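Local coordinates for thiamine pyrophosphokinase (Candida albicans, PDB 2G9Z), which catalyses the transfer of pyrophosphate from ATP to thiamine, making the cofactor thiamine pyrophosphate, and here carries magnesium ions and a thiamine pyrophosphate analogue, at residues Ile78-Lys83 with Tyr208-Ile213; Val88-Gly93 with Thr157-Cys162; Ile163-Gln168 with Asn191-Ser196; Glu174-Ser179 with Asp184-Leu189; Gln222-Leu227 with Asp246-Leu251. All coordinates share one frame; numbering follows the deposited sequence.

All five contacts bury apolar side chains, and none has a hydrogen bond across it. Contacts 1, 2 and 5 lie in the buried core, against the large mixed sheet. Contact 1 sets helix 77-81 on strand 205-210, contact 2 sets helix 155-170 on strand 86-90, and contact 5 sets helix 217-233 on strand 246-251. Contact 2 differs in chemistry: a serine hydroxyl meets carbon atoms there, and a magnesium ligand follows the strand. Contacts 3 and 4 share helix 185-195 and lie nearer the periphery, though their touching residues are mostly buried. Leu-165 of contact 3 also touches Trp-176, Leu-186 and Leu-189 of contact 4. Contacts 1 and 5 meet through Ile-213, close to the second subunit.

Contact 1 of 5, residues Ile78-Lys83 with Tyr208-Ile213; sequences ISLWKK and YVLNAI
Leu-80 on helix 77-81 reaches across to Tyr-208 and Leu-210 on strand 205-210. The contact consists of apolar packing. Leu-80 divides its two methyls between the partners. CD2 of Leu-80 lies 3.9 Å from CD2 of Tyr-208 and 4.0 Å from CG of the same ring. It approaches the ring obliquely, at the end near CB rather than at the hydroxyl. The other methyl, CD1 of Leu-80, is 4.4 Å from CD2 of Leu-210, a looser touch. An off-staggered chi1 of -143° on Leu-80 sets one methyl toward each partner. Tyr-208 and Leu-210 are two apart on the strand, so both point to the helix, and Val-209 between them points away.

No hydrogen bond crosses the contact; the strand's own backbone bonds go to its neighbours in the sheet. Tyr-208 and Leu-210 pair with strand 64-68, and Val-209 pairs with strand 237-242. Leu-66 of strand 64-68 also touches Leu-80 and Leu-210. The helix thus packs on part of one face of the sheet in the catalytic domain, over strands 64-68 and 205-210. With only carbon atoms meeting, the contact has no directional bond. Its hold probably comes from close fit and burial of these three side chains.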
# COMPACT_ATOMS: atom_id res chain seq x y z
N ILE A 78 9.35 -22.94 0.45
CA ILE A 78 10.22 -23.94 1.06
C ILE A 78 11.62 -23.44 1.43
O ILE A 78 12.13 -23.78 2.50
CB ILE A 78 10.34 -25.19 0.15
CG1 ILE A 78 9.07 -26.05 0.29
CG2 ILE A 78 11.55 -26.03 0.56
CD1 ILE A 78 7.78 -25.32 -0.01
N SER A 79 12.22 -22.64 0.56
CA SER A 79 13.56 -22.12 0.84
C SER A 79 13.55 -21.23 2.08
O SER A 79 14.44 -21.31 2.92
CB SER A 79 14.08 -21.32 -0.36
OG SER A 79 14.11 -22.12 -1.53
N LEU A 80 12.53 -20.38 2.18
CA LEU A 80 12.40 -19.46 3.30
C LEU A 80 12.10 -20.26 4.57
O LEU A 80 12.74 -20.07 5.61
CB LEU A 80 11.27 -18.47 3.04
CG LEU A 80 11.46 -17.02 3.52
CD1 LEU A 80 10.14 -16.28 3.42
CD2 LEU A 80 11.97 -17.00 4.95
N TRP A 81 11.12 -21.15 4.48
CA TRP A 81 10.70 -21.99 5.60
C TRP A 81 11.91 -22.67 6.24
O TRP A 81 12.09 -22.62 7.46
CB TRP A 81 9.71 -23.04 5.11
CG TRP A 81 9.09 -23.90 6.17
CD1 TRP A 81 9.72 -24.81 6.97
CD2 TRP A 81 7.70 -23.94 6.53
NE1 TRP A 81 8.81 -25.43 7.80
CE2 TRP A 81 7.56 -24.91 7.55
CE3 TRP A 81 6.56 -23.26 6.09
CZ2 TRP A 81 6.33 -25.22 8.14
CZ3 TRP A 81 5.33 -23.56 6.67
CH2 TRP A 81 5.22 -24.53 7.69
N LYS A 82 12.74 -23.29 5.42
CA LYS A 82 13.91 -24.00 5.90
C LYS A 82 14.92 -23.11 6.63
O LYS A 82 15.83 -23.62 7.28
CB LYS A 82 14.60 -24.72 4.74
CG LYS A 82 13.79 -25.88 4.18
CD LYS A 82 14.54 -26.62 3.07
CE LYS A 82 13.81 -27.90 2.68
NZ LYS A 82 14.57 -28.71 1.68
N LYS A 83 14.75 -21.80 6.53
CA LYS A 83 15.65 -20.88 7.19
C LYS A 83 15.02 -20.31 8.45
O LYS A 83 15.65 -19.56 9.20
CB LYS A 83 16.03 -19.73 6.26
CG LYS A 83 16.89 -20.16 5.08
CD LYS A 83 17.18 -18.99 4.15
CE LYS A 83 18.12 -19.39 3.02
NZ LYS A 83 19.45 -19.78 3.54
N TYR A 208 9.99 -12.56 8.94
CA TYR A 208 9.69 -12.45 7.52
C TYR A 208 8.18 -12.57 7.42
O TYR A 208 7.61 -13.58 7.85
CB TYR A 208 10.39 -13.58 6.76
CG TYR A 208 11.89 -13.43 6.74
CD1 TYR A 208 12.51 -12.47 5.95
CD2 TYR A 208 12.70 -14.24 7.55
CE1 TYR A 208 13.90 -12.30 5.97
CE2 TYR A 208 14.08 -14.08 7.57
CZ TYR A 208 14.68 -13.11 6.78
OH TYR A 208 16.04 -12.94 6.80
N VAL A 209 7.53 -11.55 6.87
CA VAL A 209 6.08 -11.56 6.74
C VAL A 209 5.61 -11.68 5.29
O VAL A 209 6.00 -10.88 4.44
CB VAL A 209 5.46 -10.27 7.35
CG1 VAL A 209 3.94 -10.35 7.30
CG2 VAL A 209 5.95 -10.07 8.78
N LEU A 210 4.79 -12.69 5.01
CA LEU A 210 4.24 -12.89 3.67
C LEU A 210 2.76 -12.49 3.60
O LEU A 210 2.02 -12.67 4.57
CB LEU A 210 4.34 -14.37 3.25
CG LEU A 210 5.72 -15.00 3.12
CD1 LEU A 210 5.56 -16.47 2.76
CD2 LEU A 210 6.53 -14.25 2.07
N ASN A 211 2.35 -11.94 2.46
CA ASN A 211 0.95 -11.57 2.22
C ASN A 211 0.33 -10.46 3.07
O ASN A 211 -0.90 -10.37 3.18
CB ASN A 211 0.07 -12.82 2.32
CG ASN A 211 0.60 -13.98 1.50
OD1 ASN A 211 1.04 -13.79 0.36
ND2 ASN A 211 0.57 -15.19 2.07
N ALA A 212 1.16 -9.61 3.67
CA ALA A 212 0.66 -8.52 4.51
C ALA A 212 0.51 -7.23 3.71
O ALA A 212 -0.11 -6.27 4.17
CB ALA A 212 1.60 -8.30 5.69
N ILE A 213 1.10 -7.22 2.52
CA ILE A 213 1.06 -6.06 1.64
C ILE A 213 0.42 -6.45 0.32
O ILE A 213 0.48 -7.61 -0.08
CB ILE A 213 2.50 -5.55 1.34
CG1 ILE A 213 3.25 -5.27 2.65
CG2 ILE A 213 2.45 -4.31 0.46
CD1 ILE A 213 2.65 -4.16 3.49

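Contact 2 of 5, residues Val88-Gly93 with Thr157-Cys162; sequences VCADGG and TKSIHC. With MG (magnesium ion), chain C.
Ser-159 of helix 155-170 points at strand 86-90 and lays its hydroxyl beside Ala-90. OG of Ser-159 is 3.4 Å from CB of Ala-90 and 3.5 Å from its CA. The hydroxyl meets carbon here. A chi1 of -69° turns OG back toward the preceding turn of its own helix, where it is hydrogen-bonded to the carbonyl O of Asp-155. Val-88 points toward the helix, and its CG1 lies 4.0 Å from both CB and OG of Ser-159. Cys-89, between Val-88 and Ala-90, points away from the helix.

Just after the strand, a type II' turn runs from Ala-90 to Gly-93. It presents Asp-91, whose OD2 binds magnesium at 2.3 Å. Asp-126, Asp-128 and Asp-155 bind the same ion, and a water also binds it, at 2.4 Å. Asp-155 thus links packing and metal site, through its carbonyl and its carboxylate.

Strand and helix run nearly antiparallel, at 159°. Strand 86-90 lies between strands 64-68 and 122-125, and Ser-159 also touches Leu-67 and Val-124 of these neighbours.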
# COMPACT_ATOMS: atom_id res chain seq x y z
N VAL A 88 4.43 -19.06 11.71
CA VAL A 88 3.10 -18.71 12.21
C VAL A 88 2.15 -18.31 11.09
O VAL A 88 2.51 -17.51 10.22
CB VAL A 88 3.18 -17.51 13.18
CG1 VAL A 88 1.78 -17.13 13.67
CG2 VAL A 88 4.10 -17.83 14.35
N CYS A 89 0.95 -18.87 11.10
CA CYS A 89 -0.06 -18.52 10.10
C CYS A 89 -1.11 -17.65 10.77
O CYS A 89 -1.64 -18.00 11.82
CB CYS A 89 -0.76 -19.76 9.53
SG CYS A 89 0.23 -20.77 8.44
N ALA A 90 -1.38 -16.49 10.18
CA ALA A 90 -2.40 -15.61 10.73
C ALA A 90 -3.72 -15.99 10.05
O ALA A 90 -3.94 -15.66 8.89
CB ALA A 90 -2.05 -14.14 10.42
N ASP A 91 -4.57 -16.71 10.78
CA ASP A 91 -5.87 -17.15 10.28
C ASP A 91 -5.81 -17.66 8.84
O ASP A 91 -5.22 -18.71 8.58
CB ASP A 91 -6.89 -16.00 10.38
CG ASP A 91 -8.33 -16.46 10.21
OD1 ASP A 91 -8.55 -17.65 9.90
OD2 ASP A 91 -9.25 -15.64 10.37
N GLY A 92 -6.41 -16.91 7.92
CA GLY A 92 -6.42 -17.30 6.52
C GLY A 92 -5.07 -17.71 5.95
O GLY A 92 -5.01 -18.44 4.96
N GLY A 93 -3.99 -17.24 6.56
CA GLY A 93 -2.67 -17.60 6.09
C GLY A 93 -2.47 -19.11 6.05
O GLY A 93 -1.62 -19.61 5.31
N THR A 157 -1.54 -8.51 14.30
CA THR A 157 -1.10 -8.14 15.64
C THR A 157 -1.16 -9.31 16.61
O THR A 157 -0.23 -9.53 17.39
CB THR A 157 -1.93 -6.96 16.18
OG1 THR A 157 -1.76 -5.83 15.31
CG2 THR A 157 -1.47 -6.57 17.58
N LYS A 158 -2.26 -10.06 16.57
CA LYS A 158 -2.39 -11.22 17.45
C LYS A 158 -1.26 -12.20 17.19
O LYS A 158 -0.74 -12.81 18.12
CB LYS A 158 -3.75 -11.90 17.23
CG LYS A 158 -4.92 -11.05 17.70
CD LYS A 158 -6.25 -11.55 17.15
CE LYS A 158 -7.39 -10.65 17.61
NZ LYS A 158 -8.71 -11.06 17.06
N SER A 159 -0.87 -12.34 15.92
CA SER A 159 0.22 -13.24 15.56
C SER A 159 1.57 -12.74 16.08
O SER A 159 2.39 -13.52 16.56
CB SER A 159 0.30 -13.42 14.03
OG SER A 159 -0.82 -14.14 13.54
N ILE A 160 1.80 -11.43 15.95
CA ILE A 160 3.05 -10.85 16.43
C ILE A 160 3.16 -11.09 17.94
O ILE A 160 4.21 -11.46 18.44
CB ILE A 160 3.10 -9.32 16.15
CG1 ILE A 160 3.24 -9.07 14.65
CG2 ILE A 160 4.26 -8.69 16.92
CD1 ILE A 160 4.54 -9.60 14.05
N HIS A 161 2.06 -10.86 18.65
CA HIS A 161 2.04 -11.07 20.10
C HIS A 161 2.37 -12.52 20.42
O HIS A 161 3.09 -12.81 21.37
CB HIS A 161 0.67 -10.70 20.66
CG HIS A 161 0.50 -9.24 20.93
ND1 HIS A 161 -0.73 -8.63 21.00
CD2 HIS A 161 1.42 -8.27 21.15
CE1 HIS A 161 -0.57 -7.35 21.26
NE2 HIS A 161 0.72 -7.10 21.36
N CYS A 162 1.82 -13.43 19.62
CA CYS A 162 2.08 -14.85 19.81
C CYS A 162 3.57 -15.11 19.61
O CYS A 162 4.18 -15.89 20.35
CB CYS A 162 1.27 -15.67 18.80
SG CYS A 162 1.77 -17.40 18.68
MG MG C . -9.41 -13.33 10.67
O HOH W 1 -9.03 -12.77 8.41

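Contact 3 of 5, residues Ile163-Gln168 with Asn191-Ser196; sequences IQLHYQ and NGLNNS
Leu-165 and Gln-168, one turn apart on helix 155-170, both meet Leu-193 of helix 185-195. Ahead of them, Ile-163 faces the sheet and touches Val-65 and Val-88. Leu-165 comes next. Its CD2 methyl lies 4.0 Å from CD2 of Leu-193, and the two side chains pass alongside, running opposite ways. Leu-165 also touches Leu-189 and Trp-190 of helix 185-195.

His-166 and Tyr-167 take no part in the contact with Leu-193; ND1 of His-166 is hydrogen-bonded to the hydroxyl of Tyr-122.

Gln-168 ends the segment, where the helix widens into a pi-type turn. The aliphatic part of its side chain does the touching: CB of Gln-168 is 3.9 Å from CD2 of Leu-193, and its CG is 4.0 Å from that methyl. The chain then bends at chi2 (-57°), which carries the amide off the methyl contact toward Val-200, whose N gives a hydrogen bond to OE1 of Gln-168.

One methyl of Leu-193 thus meets all three carbon partners. The chemistry is divided on Gln-168: its CB and CG join the apolar contact between the helices, while its buried amide finds a polar partner in the loop after helix 185-195.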
# COMPACT_ATOMS: atom_id res chain seq x y z
N ILE A 163 4.16 -14.46 18.61
CA ILE A 163 5.58 -14.62 18.32
C ILE A 163 6.43 -14.10 19.47
O ILE A 163 7.39 -14.74 19.90
CB ILE A 163 5.97 -13.88 17.02
CG1 ILE A 163 5.40 -14.63 15.81
CG2 ILE A 163 7.49 -13.73 16.92
CD1 ILE A 163 5.44 -13.87 14.51
N GLN A 164 6.08 -12.92 19.96
CA GLN A 164 6.81 -12.31 21.06
C GLN A 164 6.67 -13.15 22.32
O GLN A 164 7.65 -13.37 23.05
CB GLN A 164 6.30 -10.89 21.32
CG GLN A 164 6.74 -9.90 20.25
CD GLN A 164 6.27 -8.50 20.55
OE1 GLN A 164 5.08 -8.20 20.48
NE2 GLN A 164 7.21 -7.62 20.90
N LEU A 165 5.46 -13.63 22.58
CA LEU A 165 5.20 -14.46 23.75
C LEU A 165 5.91 -15.80 23.64
O LEU A 165 6.39 -16.33 24.64
CB LEU A 165 3.69 -14.66 23.93
CG LEU A 165 2.97 -13.41 24.44
CD1 LEU A 165 1.47 -13.63 24.44
CD2 LEU A 165 3.46 -13.08 25.85
N HIS A 166 5.98 -16.35 22.44
CA HIS A 166 6.66 -17.63 22.23
C HIS A 166 8.10 -17.60 22.71
O HIS A 166 8.54 -18.50 23.42
CB HIS A 166 6.66 -18.02 20.75
CG HIS A 166 7.62 -19.12 20.42
ND1 HIS A 166 7.31 -20.45 20.54
CD2 HIS A 166 8.91 -19.07 20.00
CE1 HIS A 166 8.36 -21.18 20.22
NE2 HIS A 166 9.34 -20.37 19.88
N TYR A 167 8.84 -16.57 22.31
CA TYR A 167 10.24 -16.44 22.69
C TYR A 167 10.43 -16.09 24.16
O TYR A 167 11.56 -16.05 24.66
CB TYR A 167 10.93 -15.41 21.80
CG TYR A 167 11.26 -15.97 20.43
CD1 TYR A 167 12.30 -16.88 20.27
CD2 TYR A 167 10.48 -15.65 19.32
CE1 TYR A 167 12.56 -17.47 19.03
CE2 TYR A 167 10.73 -16.23 18.07
CZ TYR A 167 11.77 -17.14 17.94
OH TYR A 167 12.02 -17.75 16.73
N GLN A 168 9.33 -15.86 24.86
CA GLN A 168 9.41 -15.55 26.27
C GLN A 168 9.00 -16.74 27.12
O GLN A 168 9.67 -17.07 28.11
CB GLN A 168 8.50 -14.36 26.62
CG GLN A 168 8.93 -13.03 26.04
CD GLN A 168 10.34 -12.65 26.45
OE1 GLN A 168 10.69 -12.69 27.64
NE2 GLN A 168 11.16 -12.27 25.48
N ASN A 191 0.92 -7.83 27.91
CA ASN A 191 0.87 -6.66 28.78
C ASN A 191 1.20 -7.03 30.23
O ASN A 191 2.05 -6.40 30.86
CB ASN A 191 -0.52 -6.02 28.71
CG ASN A 191 -0.64 -4.80 29.60
OD1 ASN A 191 -1.46 -4.76 30.53
ND2 ASN A 191 0.17 -3.78 29.33
N GLY A 192 0.52 -8.04 30.75
CA GLY A 192 0.75 -8.46 32.12
C GLY A 192 2.18 -8.92 32.34
O GLY A 192 2.76 -8.67 33.40
N LEU A 193 2.74 -9.60 31.35
CA LEU A 193 4.10 -10.11 31.44
C LEU A 193 5.09 -8.97 31.63
O LEU A 193 6.09 -9.11 32.35
CB LEU A 193 4.45 -10.90 30.17
CG LEU A 193 5.78 -11.67 30.17
CD1 LEU A 193 5.70 -12.82 31.16
CD2 LEU A 193 6.06 -12.19 28.77
N ASN A 194 4.82 -7.84 30.99
CA ASN A 194 5.69 -6.67 31.10
C ASN A 194 5.55 -6.00 32.46
O ASN A 194 6.54 -5.58 33.06
CB ASN A 194 5.40 -5.68 29.98
CG ASN A 194 5.89 -6.16 28.63
OD1 ASN A 194 5.47 -7.21 28.14
ND2 ASN A 194 6.80 -5.41 28.03
N ASN A 195 4.31 -5.89 32.95
CA ASN A 195 4.06 -5.28 34.25
C ASN A 195 4.69 -6.13 35.35
O ASN A 195 4.92 -5.66 36.46
CB ASN A 195 2.56 -5.14 34.51
CG ASN A 195 1.88 -4.19 33.54
OD1 ASN A 195 2.41 -3.13 33.21
ND2 ASN A 195 0.69 -4.57 33.08
N SER A 196 4.96 -7.39 35.02
CA SER A 196 5.57 -8.33 35.95
C SER A 196 7.09 -8.38 35.76
O SER A 196 7.79 -9.08 36.49
CB SER A 196 4.97 -9.73 35.73
OG SER A 196 5.45 -10.65 36.69

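Contact 4 of 5, residues Glu174-Ser179 with Asp184-Leu189; sequences ENWFES and DGLAKL
Trp-176 has chi1 at 63°, which puts CG between its backbone N and carbonyl carbon, and chi2 at -89° turns the indole so that its six-membered ring meets Leu-186 and Leu-189. Both leucines come at the ring edge, near its plane. CD2 of Leu-186 is 4.0 Å from both CH2 and CZ3 of Trp-176, and the two side chains cross at about a right angle. CD1 of Leu-189 lies 4.1 Å from CE3 of Trp-176.

Trp-176 belongs to a type I beta turn from Asn-175 to Glu-178, in the loop between helices 155-170 and 185-195. The contact packs this loop on the first turns of helix 185-195, within the catalytic domain. CB of Phe-177 covers one indole face, 3.7 Å above its centre.

NE1 of Trp-176 is hydrogen-bonded to the Tyr-122 hydroxyl. The indole also touches Leu-165 and Leu-169 of helix 155-170, and Ile-146 of strand 144-147 touches both Trp-176 and Leu-186.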
# COMPACT_ATOMS: atom_id res chain seq x y z
N GLU A 174 5.68 -25.82 26.44
CA GLU A 174 5.19 -25.93 25.07
C GLU A 174 3.72 -25.56 24.89
O GLU A 174 3.29 -25.22 23.79
CB GLU A 174 5.43 -27.35 24.56
CG GLU A 174 5.51 -27.49 23.04
CD GLU A 174 6.84 -27.03 22.47
OE1 GLU A 174 7.89 -27.45 23.01
OE2 GLU A 174 6.84 -26.27 21.48
N ASN A 175 2.94 -25.63 25.97
CA ASN A 175 1.51 -25.31 25.88
C ASN A 175 1.15 -24.03 26.64
O ASN A 175 0.05 -23.90 27.17
CB ASN A 175 0.68 -26.47 26.41
CG ASN A 175 0.76 -26.61 27.92
OD1 ASN A 175 1.85 -26.72 28.48
ND2 ASN A 175 -0.39 -26.60 28.58
N TRP A 176 2.09 -23.09 26.68
CA TRP A 176 1.89 -21.82 27.37
C TRP A 176 0.64 -21.08 26.89
O TRP A 176 0.04 -20.32 27.64
CB TRP A 176 3.10 -20.92 27.13
CG TRP A 176 3.28 -20.58 25.68
CD1 TRP A 176 3.99 -21.29 24.75
CD2 TRP A 176 2.67 -19.49 24.97
NE1 TRP A 176 3.86 -20.71 23.51
CE2 TRP A 176 3.05 -19.61 23.62
CE3 TRP A 176 1.84 -18.43 25.36
CZ2 TRP A 176 2.63 -18.69 22.64
CZ3 TRP A 176 1.42 -17.53 24.38
CH2 TRP A 176 1.81 -17.67 23.04
N PHE A 177 0.27 -21.31 25.63
CA PHE A 177 -0.87 -20.65 25.00
C PHE A 177 -2.24 -21.18 25.38
O PHE A 177 -3.25 -20.51 25.18
CB PHE A 177 -0.75 -20.75 23.49
CG PHE A 177 -0.83 -22.16 22.98
CD1 PHE A 177 0.27 -23.00 23.05
CD2 PHE A 177 -2.02 -22.64 22.44
CE1 PHE A 177 0.19 -24.31 22.60
CE2 PHE A 177 -2.11 -23.96 21.99
CZ PHE A 177 -1.00 -24.79 22.07
N GLU A 178 -2.29 -22.40 25.90
CA GLU A 178 -3.58 -22.98 26.27
C GLU A 178 -4.14 -22.32 27.51
O GLU A 178 -3.40 -21.85 28.38
CB GLU A 178 -3.44 -24.50 26.47
CG GLU A 178 -2.75 -25.19 25.30
CD GLU A 178 -2.97 -26.69 25.28
OE1 GLU A 178 -2.80 -27.33 26.34
OE2 GLU A 178 -3.31 -27.23 24.21
N SER A 179 -5.46 -22.26 27.58
CA SER A 179 -6.15 -21.67 28.72
C SER A 179 -6.02 -20.15 28.84
O SER A 179 -6.35 -19.59 29.89
CB SER A 179 -5.70 -22.33 30.02
OG SER A 179 -6.26 -23.63 30.13
N ASP A 184 -8.86 -11.68 24.14
CA ASP A 184 -7.59 -11.01 23.91
C ASP A 184 -6.52 -11.46 24.89
O ASP A 184 -5.73 -10.65 25.39
CB ASP A 184 -7.79 -9.49 23.99
CG ASP A 184 -8.52 -9.07 25.26
OD1 ASP A 184 -9.10 -9.94 25.93
OD2 ASP A 184 -8.52 -7.86 25.57
N GLY A 185 -6.49 -12.76 25.16
CA GLY A 185 -5.51 -13.31 26.09
C GLY A 185 -4.08 -13.00 25.70
O GLY A 185 -3.26 -12.69 26.56
N LEU A 186 -3.77 -13.08 24.41
CA LEU A 186 -2.42 -12.79 23.95
C LEU A 186 -2.04 -11.35 24.28
O LEU A 186 -0.94 -11.09 24.79
CB LEU A 186 -2.30 -13.00 22.43
CG LEU A 186 -2.46 -14.42 21.89
CD1 LEU A 186 -2.34 -14.39 20.37
CD2 LEU A 186 -1.39 -15.34 22.49
N ALA A 187 -2.95 -10.43 23.99
CA ALA A 187 -2.72 -9.01 24.26
C ALA A 187 -2.55 -8.78 25.75
O ALA A 187 -1.64 -8.08 26.18
CB ALA A 187 -3.89 -8.19 23.73
N LYS A 188 -3.44 -9.38 26.54
CA LYS A 188 -3.38 -9.24 27.99
C LYS A 188 -2.06 -9.82 28.49
O LYS A 188 -1.30 -9.13 29.16
CB LYS A 188 -4.55 -9.98 28.65
CG LYS A 188 -5.91 -9.35 28.39
CD LYS A 188 -7.02 -10.15 29.05
CE LYS A 188 -8.37 -9.50 28.82
NZ LYS A 188 -9.47 -10.24 29.50
N LEU A 189 -1.80 -11.07 28.15
CA LEU A 189 -0.58 -11.75 28.58
C LEU A 189 0.67 -10.93 28.29
O LEU A 189 1.51 -10.75 29.17
CB LEU A 189 -0.47 -13.12 27.91
CG LEU A 189 0.28 -14.23 28.67
CD1 LEU A 189 0.44 -15.44 27.77
CD2 LEU A 189 1.63 -13.74 29.12

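Contact 5 of 5, residues Gln222-Leu227 with Asp246-Leu251; sequences QSINQL and DIIFLL
Helix 217-233 connects the neighbouring parallel strands 205-210 and 237-242 in a beta-alpha-beta crossover, and it also packs on the next strand, 246-251, where the strand direction reverses. Leu-227 carries most of the contact. CG of Leu-227 lies 4.2 Å from CB of Leu-250. CD2 of Leu-227 reaches the strand backbone, 4.3 Å from C of Phe-249. In return, CD2 of Leu-250 comes to 4.1 Å from the backbone O of Leu-227. A chi1 of -160° on Leu-250 brings that methyl to the helix.

One turn earlier on the helix, CD1 of Ile-224 meets CG2 of Ile-248 at 4.4 Å. Ile-248 and Leu-250 both point toward the helix. Phe-249 points away, so its backbone rather than its ring meets Leu-227. The side chains that meet are all apolar and buried; two methyls also lie against backbone atoms. Helix and strand axes approach to 9.8 Å at an angle of 34°.

Strand 246-251 lies between strands 237-242 and 331-336. Leu-227 also covers Val-239 and Phe-241 of the former, while Ile-248 touches Val-332 of the latter. The second subunit closes in as well: its Phe-217 packs on Ile-224 and Ile-248, and Asn-225 is hydrogen-bonded to Leu-308 and Gly-309 of that subunit. The contact thus joins helix, sheet and dimer interface.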
# COMPACT_ATOMS: atom_id res chain seq x y z
N GLN A 222 -2.26 -0.87 7.98
CA GLN A 222 -2.11 -1.30 9.35
C GLN A 222 -0.76 -2.01 9.54
O GLN A 222 -0.10 -1.83 10.55
CB GLN A 222 -3.25 -2.24 9.76
CG GLN A 222 -3.30 -2.50 11.26
CD GLN A 222 -3.52 -1.22 12.05
OE1 GLN A 222 -4.63 -0.69 12.12
NE2 GLN A 222 -2.45 -0.71 12.65
N SER A 223 -0.36 -2.81 8.55
CA SER A 223 0.91 -3.52 8.64
C SER A 223 2.07 -2.53 8.75
O SER A 223 2.98 -2.71 9.55
CB SER A 223 1.11 -4.42 7.42
OG SER A 223 0.14 -5.46 7.40
N ILE A 224 2.03 -1.49 7.93
CA ILE A 224 3.08 -0.48 7.95
C ILE A 224 3.02 0.22 9.31
O ILE A 224 4.05 0.46 9.93
CB ILE A 224 2.88 0.55 6.81
CG1 ILE A 224 3.08 -0.14 5.45
CG2 ILE A 224 3.84 1.73 6.97
CD1 ILE A 224 4.45 -0.78 5.26
N ASN A 225 1.82 0.53 9.78
CA ASN A 225 1.67 1.19 11.07
C ASN A 225 2.37 0.36 12.15
O ASN A 225 3.14 0.88 12.95
CB ASN A 225 0.19 1.36 11.41
CG ASN A 225 -0.03 2.13 12.70
OD1 ASN A 225 0.68 3.08 13.00
ND2 ASN A 225 -1.04 1.72 13.47
N GLN A 226 2.11 -0.95 12.15
CA GLN A 226 2.72 -1.85 13.11
C GLN A 226 4.24 -1.91 12.95
O GLN A 226 4.97 -2.05 13.93
CB GLN A 226 2.12 -3.25 12.98
CG GLN A 226 0.63 -3.29 13.33
CD GLN A 226 0.33 -2.61 14.66
OE1 GLN A 226 0.96 -2.91 15.67
NE2 GLN A 226 -0.63 -1.69 14.66
N LEU A 227 4.72 -1.82 11.71
CA LEU A 227 6.15 -1.85 11.44
C LEU A 227 6.83 -0.72 12.23
O LEU A 227 7.82 -0.95 12.93
CB LEU A 227 6.41 -1.67 9.94
CG LEU A 227 7.87 -1.55 9.49
CD1 LEU A 227 8.63 -2.84 9.81
CD2 LEU A 227 7.91 -1.25 7.99
N ASP A 246 8.26 -6.94 -4.05
CA ASP A 246 9.41 -6.43 -3.33
C ASP A 246 9.57 -6.89 -1.89
O ASP A 246 8.84 -7.75 -1.40
CB ASP A 246 9.33 -4.90 -3.34
CG ASP A 246 7.94 -4.39 -2.98
OD1 ASP A 246 7.36 -4.90 -1.99
OD2 ASP A 246 7.42 -3.48 -3.66
N ILE A 247 10.57 -6.31 -1.23
CA ILE A 247 10.84 -6.56 0.17
C ILE A 247 10.74 -5.17 0.79
O ILE A 247 11.26 -4.18 0.24
CB ILE A 247 12.24 -7.16 0.40
CG1 ILE A 247 12.41 -7.49 1.89
CG2 ILE A 247 13.33 -6.21 -0.08
CD1 ILE A 247 13.58 -8.41 2.18
N ILE A 248 10.07 -5.08 1.93
CA ILE A 248 9.84 -3.82 2.60
C ILE A 248 10.35 -3.89 4.02
O ILE A 248 10.09 -4.86 4.74
CB ILE A 248 8.33 -3.50 2.59
CG1 ILE A 248 7.82 -3.56 1.15
CG2 ILE A 248 8.06 -2.14 3.23
CD1 ILE A 248 6.32 -3.46 1.01
N PHE A 249 11.11 -2.88 4.42
CA PHE A 249 11.68 -2.85 5.76
C PHE A 249 11.85 -1.43 6.23
O PHE A 249 11.59 -0.47 5.50
CB PHE A 249 13.03 -3.57 5.78
CG PHE A 249 13.98 -3.14 4.71
CD1 PHE A 249 13.85 -3.61 3.41
CD2 PHE A 249 15.00 -2.22 4.99
CE1 PHE A 249 14.72 -3.19 2.40
CE2 PHE A 249 15.86 -1.79 3.99
CZ PHE A 249 15.72 -2.27 2.69
N LEU A 250 12.30 -1.29 7.47
CA LEU A 250 12.46 0.03 8.04
C LEU A 250 13.90 0.48 8.14
O LEU A 250 14.77 -0.27 8.57
CB LEU A 250 11.80 0.05 9.43
CG LEU A 250 11.43 1.40 10.04
CD1 LEU A 250 10.34 2.05 9.20
CD2 LEU A 250 10.95 1.21 11.47
N LEU A 251 14.14 1.71 7.72
CA LEU A 251 15.46 2.31 7.83
C LEU A 251 15.33 3.00 9.18
O LEU A 251 14.30 3.61 9.47
CB LEU A 251 15.69 3.33 6.72
CG LEU A 251 15.84 2.76 5.30
CD1 LEU A 251 15.97 3.90 4.31
CD2 LEU A 251 17.06 1.85 5.24